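PDB 6BJ5: serine proteinase inhibitor 1 from Myxoma virus, which inhibits serine-type endopeptidases as a member of the poxvirus serpins and is important for the virulence of the virus. Local coordinates for residues L75-F79 with Y119-K123; V84-F90 with G280-S285; M180-L186 with K241-V247; D270-P274 with Y289-V293. One frame throughout, in Å; residues are numbered along the deposited sequence.

Interaction 1. Residues L75-F79 with Y119-K123; sequences LRELF and YVKDK
Glu77 reaches off its strand between Tyr119 and Lys123, and each of its carboxylate oxygens has a different partner. Tyr119 OH donates to Glu77 OE1 at 2.8 Å, arriving 49° out of the carboxylate plane. On the ring side, Glu77 CD lies level with the tyrosine ring, at its edge. OE1 also bonds to Thr100 OG1, so two hydroxyl groups grip a single buried oxygen. The second oxygen, Glu77 OE2, makes a salt bridge to Lys123 NZ at 3.1 Å. The lysine comes from the opposite direction, and its chain is bent at the last torsion (chi4 68°), so that CE and NZ both lie beside OE2. The tighter part of the contact centres on buried Phe79 and Glu77 against the partly exposed Tyr119. The Phe79 ring points its edge at the face of Tyr119 in an offset edge-to-face pair, with ring centroids 5.7 Å apart and planes 86° apart; Phe79 CZ is 3.9 Å from Tyr119 CD1. The solvent side begins with the loop after the helix, where Lys121, Asp122 and Lys123 are exposed and Asp122 is poorly ordered. There Leu75 CD1 rests on the aliphatic chain of Lys123, 3.9 Å from its CG, the two side chains crossing at about a right angle; the same methyl is 4.4 Å from Val120 CG1. Helix 112-120, which corresponds to helix F of serpins, thus lays its C-terminal end over strand 73-81 of the large sheet. Val120 and Phe79 also touch Leu145 and Leu143 on adjacent strand 142-153, while Tyr119 and Phe79 both reach Gln103 on edge strand 103-105.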
loop_
_atom_site.group_PDB
_atom_site.type_symbol
_atom_site.label_atom_id
_atom_site.label_comp_id
_atom_site.label_asym_id
_atom_site.label_seq_id
_atom_site.Cartn_x
_atom_site.Cartn_y
_atom_site.Cartn_z
ATOM N N LEU A 75 -9.287 1.013 -8.338
ATOM C CA LEU A 75 -10.370 1.944 -8.640
ATOM C C LEU A 75 -9.910 3.377 -8.407
ATOM O O LEU A 75 -9.129 3.653 -7.490
ATOM C CB LEU A 75 -11.619 1.619 -7.811
ATOM C CG LEU A 75 -12.825 2.562 -7.867
ATOM C CD1 LEU A 75 -14.081 1.807 -7.556
ATOM C CD2 LEU A 75 -12.689 3.704 -6.858
ATOM N N ARG A 76 -10.404 4.288 -9.249
ATOM C CA ARG A 76 -10.012 5.695 -9.185
ATOM C C ARG A 76 -11.214 6.585 -9.461
ATOM O O ARG A 76 -11.825 6.501 -10.532
ATOM C CB ARG A 76 -8.887 5.999 -10.170
ATOM C CG ARG A 76 -7.605 5.307 -9.814
ATOM C CD ARG A 76 -6.910 4.824 -11.063
ATOM N NE ARG A 76 -5.521 5.220 -10.990
ATOM C CZ ARG A 76 -4.708 5.285 -12.022
ATOM N NH1 ARG A 76 -3.462 5.682 -11.838
ATOM N NH2 ARG A 76 -5.157 4.967 -13.219
ATOM N N GLU A 77 -11.530 7.448 -8.493
ATOM C CA GLU A 77 -12.668 8.348 -8.563
ATOM C C GLU A 77 -12.199 9.698 -8.051
ATOM O O GLU A 77 -11.275 9.776 -7.232
ATOM C CB GLU A 77 -13.867 7.866 -7.709
ATOM C CG GLU A 77 -14.375 6.466 -8.027
ATOM C CD GLU A 77 -14.875 6.299 -9.453
ATOM O OE1 GLU A 77 -15.612 7.170 -9.963
ATOM O OE2 GLU A 77 -14.504 5.291 -10.080
ATOM N N LEU A 78 -12.830 10.756 -8.560
ATOM C CA LEU A 78 -12.599 12.118 -8.108
ATOM C C LEU A 78 -13.949 12.748 -7.775
ATOM O O LEU A 78 -14.882 12.702 -8.582
ATOM C CB LEU A 78 -11.854 12.930 -9.180
ATOM C CG LEU A 78 -11.637 14.421 -8.904
ATOM C CD1 LEU A 78 -10.812 14.654 -7.635
ATOM C CD2 LEU A 78 -11.001 15.109 -10.103
ATOM N N PHE A 79 -14.057 13.329 -6.590
ATOM C CA PHE A 79 -15.294 13.952 -6.132
ATOM C C PHE A 79 -15.014 15.437 -5.979
ATOM O O PHE A 79 -14.320 15.849 -5.040
ATOM C CB PHE A 79 -15.744 13.342 -4.807
ATOM C CG PHE A 79 -15.999 11.880 -4.890
ATOM C CD1 PHE A 79 -17.236 11.399 -5.268
ATOM C CD2 PHE A 79 -14.970 10.977 -4.650
ATOM C CE1 PHE A 79 -17.455 10.041 -5.376
ATOM C CE2 PHE A 79 -15.183 9.620 -4.758
ATOM C CZ PHE A 79 -16.427 9.151 -5.124
ATOM N N TYR A 119 -21.620 5.245 -3.554
ATOM C CA TYR A 119 -21.097 5.250 -4.913
ATOM C C TYR A 119 -20.010 4.202 -5.121
ATOM O O TYR A 119 -19.956 3.585 -6.189
ATOM C CB TYR A 119 -20.551 6.640 -5.268
ATOM C CG TYR A 119 -19.954 6.750 -6.664
ATOM C CD1 TYR A 119 -18.609 6.478 -6.899
ATOM C CD2 TYR A 119 -20.738 7.135 -7.739
ATOM C CE1 TYR A 119 -18.078 6.575 -8.168
ATOM C CE2 TYR A 119 -20.218 7.239 -9.002
ATOM C CZ TYR A 119 -18.896 6.958 -9.217
ATOM O OH TYR A 119 -18.395 7.066 -10.493
ATOM N N VAL A 120 -19.133 3.988 -4.133
ATOM C CA VAL A 120 -17.993 3.101 -4.359
ATOM C C VAL A 120 -18.442 1.647 -4.429
ATOM O O VAL A 120 -17.921 0.864 -5.232
ATOM C CB VAL A 120 -16.909 3.320 -3.286
ATOM C CG1 VAL A 120 -15.768 2.331 -3.479
ATOM C CG2 VAL A 120 -16.371 4.732 -3.377
ATOM N N LYS A 121 -19.399 1.256 -3.592
ATOM C CA LYS A 121 -20.066 -0.039 -3.751
ATOM C C LYS A 121 -21.538 0.253 -4.061
ATOM O O LYS A 121 -22.183 0.924 -3.260
ATOM C CB LYS A 121 -19.919 -0.914 -2.496
ATOM C CG LYS A 121 -18.653 -1.791 -2.420
ATOM C CD LYS A 121 -17.464 -1.186 -3.144
ATOM C CE LYS A 121 -16.375 -2.197 -3.412
ATOM N NZ LYS A 121 -15.472 -1.695 -4.477
ATOM N N ASP A 122 -22.095 -0.198 -5.195
ATOM C CA ASP A 122 -21.466 -1.028 -6.233
ATOM C C ASP A 122 -20.244 -0.387 -6.855
ATOM O O ASP A 122 -20.075 0.819 -6.714
ATOM C CB ASP A 122 -22.469 -1.320 -7.363
ATOM C CG ASP A 122 -23.409 -2.482 -7.051
ATOM O OD1 ASP A 122 -22.925 -3.563 -6.647
ATOM O OD2 ASP A 122 -24.636 -2.317 -7.236
ATOM N N LYS A 123 -19.423 -1.207 -7.524
ATOM C CA LYS A 123 -18.229 -0.778 -8.274
ATOM C C LYS A 123 -16.992 -0.782 -7.358
ATOM O O LYS A 123 -16.674 -1.795 -6.700
ATOM C CB LYS A 123 -18.494 0.603 -8.931
ATOM C CG LYS A 123 -17.365 1.437 -9.536
ATOM C CD LYS A 123 -18.015 2.709 -10.139
ATOM C CE LYS A 123 -17.028 3.773 -10.620
ATOM N NZ LYS A 123 -16.231 3.380 -11.814
#

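Interaction 2. Residues V84-F90 with G280-S285; sequences VPLRPEF and GQASPS
The Phe90 ring carries Ala282 on one face: the methyl CB stands 3.8 Å from the ring centroid, only 10° off the normal, a well-centred CH-pi contact. The other flat group, the Arg87 guanidinium, has Pro284 over one face, with CA of the proline 3.5 Å from Arg87 NH1, and two oxygens at its edge, Gln281 O and the hydrogen-bonded Gly280 O. The Gly280 carbonyl oxygen lies in the guanidinium plane. Arg87 NE donates to Gly280 O at 2.6 Å in a nearly straight bond (175°) that runs almost along the C=O axis, while NH1 adds only a weak bond to the same oxygen. Extended from CG to NE, the Arg87 chain reaches that carbonyl, running past Pro284 in the opposite direction. The backbone of Arg87 is engaged too: its N donates to Ala282 O at 2.9 Å. Arg87 holds the N-cap position of helix 88-98, which corresponds to serpin helix E, so the loop leading from helix 260-265 to strand 293-302 is fastened where this helix begins. Ala282 O also receives a CA-H...O contact from Leu86, with CA and O 3.3 Å apart. Farther along, Pro85 O lies 3.5 Å from Pro284 CD, and the two proline rings meet loosely at the surface. Inward, Phe90 and Ala282 both touch Ala50, and Phe90 packs against Leu78 of strand 73-81.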
loop_
_atom_site.group_PDB
_atom_site.type_symbol
_atom_site.label_atom_id
_atom_site.label_comp_id
_atom_site.label_asym_id
_atom_site.label_seq_id
_atom_site.Cartn_x
_atom_site.Cartn_y
_atom_site.Cartn_z
ATOM N N VAL A 84 -17.417 24.158 -7.652
ATOM C CA VAL A 84 -16.108 24.352 -8.278
ATOM C C VAL A 84 -16.192 24.295 -9.803
ATOM O O VAL A 84 -16.486 23.236 -10.379
ATOM C CB VAL A 84 -15.112 23.290 -7.790
ATOM C CG1 VAL A 84 -13.757 23.514 -8.432
ATOM C CG2 VAL A 84 -15.035 23.257 -6.281
ATOM N N PRO A 85 -15.872 25.376 -10.505
ATOM C CA PRO A 85 -15.807 25.297 -11.966
ATOM C C PRO A 85 -14.628 24.440 -12.399
ATOM O O PRO A 85 -13.514 24.587 -11.896
ATOM C CB PRO A 85 -15.634 26.756 -12.394
ATOM C CG PRO A 85 -14.990 27.404 -11.213
ATOM C CD PRO A 85 -15.554 26.723 -10.007
ATOM N N LEU A 86 -14.901 23.506 -13.290
ATOM C CA LEU A 86 -13.890 22.660 -13.893
ATOM C C LEU A 86 -13.828 22.977 -15.378
ATOM O O LEU A 86 -14.870 23.032 -16.037
ATOM C CB LEU A 86 -14.212 21.179 -13.653
ATOM C CG LEU A 86 -13.663 20.491 -12.397
ATOM C CD1 LEU A 86 -13.495 21.385 -11.198
ATOM C CD2 LEU A 86 -14.471 19.238 -12.051
ATOM N N ARG A 87 -12.618 23.213 -15.890
ATOM C CA ARG A 87 -12.423 23.263 -17.331
ATOM C C ARG A 87 -13.026 22.013 -17.956
ATOM O O ARG A 87 -12.727 20.900 -17.514
ATOM C CB ARG A 87 -10.942 23.339 -17.713
ATOM C CG ARG A 87 -10.126 24.377 -16.964
ATOM C CD ARG A 87 -8.862 24.804 -17.742
ATOM N NE ARG A 87 -8.112 25.748 -16.922
ATOM C CZ ARG A 87 -8.270 27.066 -16.970
ATOM N NH1 ARG A 87 -7.562 27.846 -16.159
ATOM N NH2 ARG A 87 -9.124 27.605 -17.838
ATOM N N PRO A 88 -13.890 22.149 -18.952
ATOM C CA PRO A 88 -14.453 20.949 -19.589
ATOM C C PRO A 88 -13.404 20.001 -20.150
ATOM O O PRO A 88 -13.643 18.785 -20.184
ATOM C CB PRO A 88 -15.367 21.533 -20.679
ATOM C CG PRO A 88 -14.866 22.936 -20.895
ATOM C CD PRO A 88 -14.382 23.402 -19.557
ATOM N N GLU A 89 -12.234 20.509 -20.557
ATOM C CA GLU A 89 -11.194 19.628 -21.087
ATOM C C GLU A 89 -10.559 18.778 -20.003
ATOM O O GLU A 89 -10.011 17.718 -20.311
ATOM C CB GLU A 89 -10.102 20.419 -21.813
ATOM C CG GLU A 89 -10.613 21.545 -22.702
ATOM C CD GLU A 89 -10.865 22.846 -21.949
ATOM O OE1 GLU A 89 -10.576 23.922 -22.514
ATOM O OE2 GLU A 89 -11.334 22.796 -20.789
ATOM N N PHE A 90 -10.689 19.172 -18.742
ATOM C CA PHE A 90 -10.177 18.333 -17.676
ATOM C C PHE A 90 -11.098 17.143 -17.470
ATOM O O PHE A 90 -10.642 15.993 -17.458
ATOM C CB PHE A 90 -10.044 19.143 -16.379
ATOM C CG PHE A 90 -9.814 18.297 -15.171
ATOM C CD1 PHE A 90 -8.548 17.838 -14.858
ATOM C CD2 PHE A 90 -10.877 17.923 -14.362
ATOM C CE1 PHE A 90 -8.337 17.027 -13.740
ATOM C CE2 PHE A 90 -10.679 17.116 -13.246
ATOM C CZ PHE A 90 -9.410 16.669 -12.934
ATOM N N GLY A 280 -4.431 24.591 -12.183
ATOM C CA GLY A 280 -5.103 25.302 -13.258
ATOM C C GLY A 280 -5.535 24.456 -14.442
ATOM O O GLY A 280 -6.316 24.936 -15.269
ATOM N N GLN A 281 -5.008 23.248 -14.593
ATOM C CA GLN A 281 -5.531 22.381 -15.646
ATOM C C GLN A 281 -6.903 21.832 -15.290
ATOM O O GLN A 281 -7.693 21.488 -16.182
ATOM C CB GLN A 281 -4.568 21.226 -15.925
ATOM C CG GLN A 281 -3.207 21.700 -16.302
ATOM C CD GLN A 281 -3.272 22.483 -17.587
ATOM O OE1 GLN A 281 -3.223 23.718 -17.587
ATOM N NE2 GLN A 281 -3.443 21.769 -18.697
ATOM N N ALA A 282 -7.210 21.771 -14.000
ATOM C CA ALA A 282 -8.524 21.317 -13.578
ATOM C C ALA A 282 -9.476 22.485 -13.483
ATOM O O ALA A 282 -10.630 22.407 -13.899
ATOM C CB ALA A 282 -8.453 20.621 -12.219
ATOM N N SER A 283 -9.004 23.564 -12.886
ATOM C CA SER A 283 -9.892 24.606 -12.444
ATOM C C SER A 283 -9.372 26.023 -12.763
ATOM O O SER A 283 -8.258 26.373 -12.332
ATOM C CB SER A 283 -10.100 24.417 -10.953
ATOM O OG SER A 283 -10.883 25.437 -10.421
ATOM N N PRO A 284 -10.132 26.819 -13.488
ATOM C CA PRO A 284 -9.857 28.265 -13.505
ATOM C C PRO A 284 -9.983 28.916 -12.118
ATOM O O PRO A 284 -9.540 30.060 -11.965
ATOM C CB PRO A 284 -10.876 28.805 -14.524
ATOM C CG PRO A 284 -11.949 27.743 -14.667
ATOM C CD PRO A 284 -11.448 26.468 -14.052
ATOM N N SER A 285 -10.588 28.236 -11.132
ATOM C CA SER A 285 -10.661 28.760 -9.764
ATOM C C SER A 285 -9.339 29.308 -9.238
ATOM O O SER A 285 -9.320 30.380 -8.617
ATOM C CB SER A 285 -11.178 27.683 -8.801
ATOM O OG SER A 285 -10.931 28.017 -7.446
#

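Interaction 3. Residues M180-L186 with K241-V247; sequences MNKIDTL and KDVCQVV
Lys182 pairs with Val246 and Asp184 with Cys244 through two-way backbone hydrogen bonds, among them Val246 N to Lys182 O at 2.9 Å and Cys244 N to Asp184 O at 2.6 Å. One more bond of the same kind runs from Leu186 N to Asp242 O, 3.1 Å. The non-hydrogen-bonded pairs Asn181-Val247, Ile183-Gln245 and Thr185-Val243 lie between and beyond them; their CA-H groups face carbonyls of the opposite segment, as Ile183 CA does Cys244 O. These are strands three and two of the serpin C sheet. A strand of the neighbouring chain pairs in parallel with residues 244-247, so the sheet continues across the interface, where Val243, Cys244 and Val247 pack on Leu7, Ile10 and Val11 of that chain. Among polar side chains, Gln245 NE2 donates to Asn181 OD1 at 3.1 Å. The hydrogen bond is fairly straight (164°) and lies in the glutamine amide plane, but it approaches tilted from the plane of the asparagine carbonyl; the two amides are 34° apart. The face bearing Lys182 and Asp184 holds a salt bridge within one strand, Lys182 NZ to Asp184 OD2 at 2.9 Å, using the anti lone pair of that oxygen. His156 pins both ends, accepting from Lys182 NZ through its carbonyl and bonding to Asp184 OD1 through ND1; Phe158 adds a cation-pi contact with the lysine. Apolar packing on this face centres on Leu186, whose CD1 meets Val246 CG2 at 3.5 Å, with the side chains crossing at about a right angle. Leu186 continues inward onto Thr201, Leu203 and Pro204 of strand 198-204.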
loop_
_atom_site.group_PDB
_atom_site.type_symbol
_atom_site.label_atom_id
_atom_site.label_comp_id
_atom_site.label_asym_id
_atom_site.label_seq_id
_atom_site.Cartn_x
_atom_site.Cartn_y
_atom_site.Cartn_z
ATOM N N MET A 180 2.217 -20.585 11.272
ATOM C CA MET A 180 2.023 -21.547 10.200
ATOM C C MET A 180 3.339 -22.246 9.869
ATOM O O MET A 180 4.428 -21.741 10.160
ATOM C CB MET A 180 1.463 -20.837 8.964
ATOM C CG MET A 180 0.242 -19.991 9.249
ATOM S SD MET A 180 -0.442 -19.279 7.738
ATOM C CE MET A 180 0.843 -18.134 7.181
ATOM N N ASN A 181 3.231 -23.435 9.270
ATOM C CA ASN A 181 4.414 -24.256 9.038
ATOM C C ASN A 181 4.163 -25.168 7.846
ATOM O O ASN A 181 3.149 -25.875 7.810
ATOM C CB ASN A 181 4.746 -25.085 10.283
ATOM C CG ASN A 181 6.001 -25.946 10.118
ATOM O OD1 ASN A 181 6.659 -25.948 9.076
ATOM N ND2 ASN A 181 6.323 -26.694 11.162
ATOM N N LYS A 182 5.068 -25.136 6.867
ATOM C CA LYS A 182 4.939 -26.025 5.714
ATOM C C LYS A 182 6.303 -26.296 5.080
ATOM O O LYS A 182 7.287 -25.570 5.302
ATOM C CB LYS A 182 3.986 -25.454 4.655
ATOM C CG LYS A 182 4.676 -24.456 3.682
ATOM C CD LYS A 182 3.691 -23.947 2.649
ATOM C CE LYS A 182 4.129 -22.645 2.039
ATOM N NZ LYS A 182 3.528 -22.517 0.674
ATOM N N ILE A 183 6.337 -27.349 4.263
ATOM C CA ILE A 183 7.469 -27.632 3.388
ATOM C C ILE A 183 7.042 -27.341 1.961
ATOM O O ILE A 183 5.921 -27.681 1.554
ATOM C CB ILE A 183 7.978 -29.077 3.530
ATOM C CG1 ILE A 183 8.722 -29.242 4.859
ATOM C CG2 ILE A 183 8.862 -29.439 2.354
ATOM C CD1 ILE A 183 8.957 -30.684 5.253
ATOM N N ASP A 184 7.907 -26.647 1.229
ATOM C CA ASP A 184 7.573 -26.199 -0.114
ATOM C C ASP A 184 8.889 -25.848 -0.792
ATOM O O ASP A 184 9.880 -25.528 -0.121
ATOM C CB ASP A 184 6.605 -24.999 -0.054
ATOM C CG ASP A 184 5.938 -24.685 -1.380
ATOM O OD1 ASP A 184 6.355 -25.249 -2.409
ATOM O OD2 ASP A 184 4.983 -23.871 -1.379
ATOM N N THR A 185 8.896 -25.937 -2.125
ATOM C CA THR A 185 10.014 -25.492 -2.958
ATOM C C THR A 185 9.703 -24.140 -3.581
ATOM O O THR A 185 8.714 -23.993 -4.319
ATOM C CB THR A 185 10.426 -26.525 -4.014
ATOM O OG1 THR A 185 10.374 -27.854 -3.472
ATOM C CG2 THR A 185 11.758 -26.187 -4.680
ATOM N N LEU A 186 10.582 -23.177 -3.281
ATOM C CA LEU A 186 10.397 -21.749 -3.449
ATOM C C LEU A 186 11.747 -21.110 -3.745
ATOM O O LEU A 186 12.786 -21.610 -3.308
ATOM C CB LEU A 186 9.871 -21.128 -2.159
ATOM C CG LEU A 186 8.711 -21.768 -1.417
ATOM C CD1 LEU A 186 8.650 -21.156 -0.009
ATOM C CD2 LEU A 186 7.386 -21.621 -2.185
ATOM N N LYS A 241 15.856 -21.282 -6.596
ATOM C CA LYS A 241 14.951 -22.304 -6.104
ATOM C C LYS A 241 15.690 -23.261 -5.148
ATOM O O LYS A 241 16.924 -23.342 -5.135
ATOM C CB LYS A 241 14.310 -23.042 -7.275
ATOM C CG LYS A 241 13.164 -23.935 -6.848
ATOM C CD LYS A 241 12.489 -24.690 -7.986
ATOM C CE LYS A 241 11.265 -23.972 -8.523
ATOM N NZ LYS A 241 10.521 -24.837 -9.493
ATOM N N ASP A 242 14.914 -23.959 -4.311
ATOM C CA ASP A 242 15.404 -24.715 -3.153
ATOM C C ASP A 242 14.188 -25.286 -2.420
ATOM O O ASP A 242 13.096 -24.720 -2.481
ATOM C CB ASP A 242 16.225 -23.789 -2.236
ATOM C CG ASP A 242 16.820 -24.494 -1.030
ATOM O OD1 ASP A 242 17.983 -24.193 -0.708
ATOM O OD2 ASP A 242 16.143 -25.315 -0.380
ATOM N N VAL A 243 14.383 -26.412 -1.730
ATOM C CA VAL A 243 13.343 -27.001 -0.882
ATOM C C VAL A 243 13.353 -26.297 0.469
ATOM O O VAL A 243 14.374 -26.279 1.166
ATOM C CB VAL A 243 13.567 -28.511 -0.718
ATOM C CG1 VAL A 243 12.632 -29.089 0.335
ATOM C CG2 VAL A 243 13.382 -29.207 -2.041
ATOM N N CYS A 244 12.220 -25.747 0.876
ATOM C CA CYS A 244 12.224 -24.954 2.092
ATOM C C CYS A 244 11.189 -25.424 3.089
ATOM O O CYS A 244 10.158 -26.016 2.735
ATOM C CB CYS A 244 11.939 -23.462 1.838
ATOM S SG CYS A 244 13.056 -22.590 0.781
ATOM N N GLN A 245 11.502 -25.121 4.348
ATOM C CA GLN A 245 10.553 -25.088 5.445
ATOM C C GLN A 245 10.266 -23.618 5.734
ATOM O O GLN A 245 11.186 -22.847 6.049
ATOM C CB GLN A 245 11.087 -25.798 6.695
ATOM C CG GLN A 245 9.960 -26.088 7.705
ATOM C CD GLN A 245 10.435 -26.554 9.077
ATOM O OE1 GLN A 245 11.630 -26.658 9.335
ATOM N NE2 GLN A 245 9.484 -26.816 9.974
ATOM N N VAL A 246 8.998 -23.234 5.613
ATOM C CA VAL A 246 8.537 -21.880 5.901
ATOM C C VAL A 246 7.736 -21.924 7.192
ATOM O O VAL A 246 6.745 -22.659 7.289
ATOM C CB VAL A 246 7.702 -21.326 4.740
ATOM C CG1 VAL A 246 7.205 -19.933 5.029
ATOM C CG2 VAL A 246 8.513 -21.371 3.473
ATOM N N VAL A 247 8.190 -21.184 8.194
ATOM C CA VAL A 247 7.506 -21.059 9.474
ATOM C C VAL A 247 7.184 -19.572 9.641
ATOM O O VAL A 247 8.074 -18.761 9.924
ATOM C CB VAL A 247 8.363 -21.586 10.626
ATOM C CG1 VAL A 247 7.646 -21.416 11.964
ATOM C CG2 VAL A 247 8.776 -23.037 10.371
#

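Interaction 4. Residues D270-P274 with Y289-V293; sequences DAFDP and YVTKV
Phe272 lies across Val290 and ends on Val293. Its CB lies 3.9 Å from Val290 O, and its CG sits anti to its own carbonyl carbon (chi1 -61°), which turns the ring to the opposing segment. CD2 comes closer to Val290 O, at 3.6 Å. CE2 meets the methyl CG1 of Val290 at 3.8 Å, and at the tip CZ touches Val293 CG2 at 4.0 Å. Thr291 O lies at the ring edge, in its plane. That oxygen also accepts a hydrogen bond from Arg260, and Phe272 packs on both Arg260 and Gln264 of helix 260-265. The two segments lie near the two ends of the connection between that helix and strand 293-302, the fifth strand of serpin sheet A, so the pairing draws the base of a long loop together. A backbone bond from Val290 N to Ala271 O (3.0 Å, 162°) spans the base, and Phe272 CA lies 3.4 Å from Val290 O in a CA-H...O contact. Toward the surface, Pro274 covers one face of Tyr289: CG of the proline is 3.9 Å from the ring centroid, a CH-pi contact offset toward the rim. Tyr289 takes the crowded position between its backbone N and carbonyl carbon (chi1 62°), which brings the ring beneath the proline. On the buried side Ala271 and Val290 both pack on Phe279, and Val290 and Val293 touch Ile314.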
loop_
_atom_site.group_PDB
_atom_site.type_symbol
_atom_site.label_atom_id
_atom_site.label_comp_id
_atom_site.label_asym_id
_atom_site.label_seq_id
_atom_site.Cartn_x
_atom_site.Cartn_y
_atom_site.Cartn_z
ATOM N N ASP A 270 4.521 21.849 -3.503
ATOM C CA ASP A 270 3.651 22.900 -4.030
ATOM C C ASP A 270 2.181 22.529 -3.888
ATOM O O ASP A 270 1.338 23.391 -3.596
ATOM C CB ASP A 270 3.962 23.197 -5.504
ATOM C CG ASP A 270 5.107 24.179 -5.687
ATOM O OD1 ASP A 270 5.638 24.686 -4.677
ATOM O OD2 ASP A 270 5.413 24.521 -6.853
ATOM N N ALA A 271 1.856 21.252 -4.077
ATOM C CA ALA A 271 0.468 20.829 -3.989
ATOM C C ALA A 271 -0.160 21.224 -2.662
ATOM O O ALA A 271 -1.353 21.531 -2.618
ATOM C CB ALA A 271 0.370 19.314 -4.197
ATOM N N PHE A 272 0.632 21.290 -1.589
ATOM C CA PHE A 272 0.107 21.618 -0.264
ATOM C C PHE A 272 0.121 23.104 0.041
ATOM O O PHE A 272 -0.473 23.518 1.043
ATOM C CB PHE A 272 0.905 20.917 0.848
ATOM C CG PHE A 272 0.865 19.429 0.770
ATOM C CD1 PHE A 272 1.777 18.737 -0.018
ATOM C CD2 PHE A 272 -0.107 18.712 1.460
ATOM C CE1 PHE A 272 1.733 17.353 -0.098
ATOM C CE2 PHE A 272 -0.157 17.335 1.382
ATOM C CZ PHE A 272 0.768 16.654 0.599
ATOM N N ASP A 273 0.770 23.913 -0.792
ATOM C CA ASP A 273 0.942 25.315 -0.467
ATOM C C ASP A 273 -0.111 26.098 -1.228
ATOM O O ASP A 273 -0.071 26.124 -2.471
ATOM C CB ASP A 273 2.342 25.774 -0.861
ATOM C CG ASP A 273 2.588 27.242 -0.584
ATOM O OD1 ASP A 273 1.668 27.952 -0.110
ATOM O OD2 ASP A 273 3.732 27.680 -0.849
ATOM N N PRO A 274 -1.053 26.757 -0.545
ATOM C CA PRO A 274 -2.135 27.453 -1.269
ATOM C C PRO A 274 -1.630 28.567 -2.168
ATOM O O PRO A 274 -2.184 28.783 -3.258
ATOM C CB PRO A 274 -3.013 28.009 -0.137
ATOM C CG PRO A 274 -2.693 27.165 1.047
ATOM C CD PRO A 274 -1.247 26.786 0.912
ATOM N N TYR A 289 -6.292 23.129 -3.775
ATOM C CA TYR A 289 -5.010 22.610 -3.350
ATOM C C TYR A 289 -5.259 21.459 -2.398
ATOM O O TYR A 289 -6.383 21.218 -1.952
ATOM C CB TYR A 289 -4.153 23.685 -2.688
ATOM C CG TYR A 289 -4.791 24.224 -1.445
ATOM C CD1 TYR A 289 -4.373 23.803 -0.190
ATOM C CD2 TYR A 289 -5.841 25.126 -1.524
ATOM C CE1 TYR A 289 -4.969 24.287 0.954
ATOM C CE2 TYR A 289 -6.445 25.612 -0.394
ATOM C CZ TYR A 289 -6.008 25.193 0.845
ATOM O OH TYR A 289 -6.616 25.677 1.982
ATOM N N VAL A 290 -4.192 20.740 -2.120
ATOM C CA VAL A 290 -4.242 19.540 -1.309
ATOM C C VAL A 290 -3.975 19.900 0.142
ATOM O O VAL A 290 -3.013 20.610 0.453
ATOM C CB VAL A 290 -3.226 18.512 -1.815
ATOM C CG1 VAL A 290 -3.202 17.303 -0.897
ATOM C CG2 VAL A 290 -3.552 18.144 -3.257
ATOM N N THR A 291 -4.825 19.411 1.035
ATOM C CA THR A 291 -4.592 19.577 2.461
ATOM C C THR A 291 -4.111 18.301 3.127
ATOM O O THR A 291 -3.180 18.352 3.936
ATOM C CB THR A 291 -5.872 20.022 3.171
ATOM O OG1 THR A 291 -6.519 21.069 2.433
ATOM C CG2 THR A 291 -5.530 20.501 4.567
ATOM N N LYS A 292 -4.675 17.144 2.764
ATOM C CA LYS A 292 -4.380 15.892 3.447
ATOM C C LYS A 292 -4.244 14.780 2.423
ATOM O O LYS A 292 -4.979 14.746 1.434
ATOM C CB LYS A 292 -5.439 15.504 4.503
ATOM C CG LYS A 292 -5.826 16.587 5.501
ATOM C CD LYS A 292 -7.020 16.159 6.363
ATOM C CE LYS A 292 -7.937 17.339 6.706
ATOM N NZ LYS A 292 -8.808 17.080 7.895
ATOM N N VAL A 293 -3.313 13.864 2.680
ATOM C CA VAL A 293 -3.228 12.605 1.959
ATOM C C VAL A 293 -3.257 11.506 3.005
ATOM O O VAL A 293 -2.345 11.406 3.840
ATOM C CB VAL A 293 -1.970 12.484 1.090
ATOM C CG1 VAL A 293 -2.021 11.155 0.314
ATOM C CG2 VAL A 293 -1.854 13.662 0.135
#

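Interactions 1, 2 and 4 gather in one half of the molecule, while interaction 3 lies far off: its centre is about 40 Å from that of interaction 1, 47 Å from interaction 4 and 55 Å from interaction 2. Interactions 1 and 2 touch through Leu78 CD2 and Phe90 CZ, 3.6 Å apart. Interactions 2 and 4, with centres about 17 Å apart, share the loop before strand 293-302. Interaction 1 lies on sheet A and interaction 3 on sheet C, joined through the long strand 243-258. In sheet A strand 305-314, touched by residues of interaction 4, lies between strands 142-153 and 293-302, an arrangement consistent with the reactive-loop insertion of cleaved serpins.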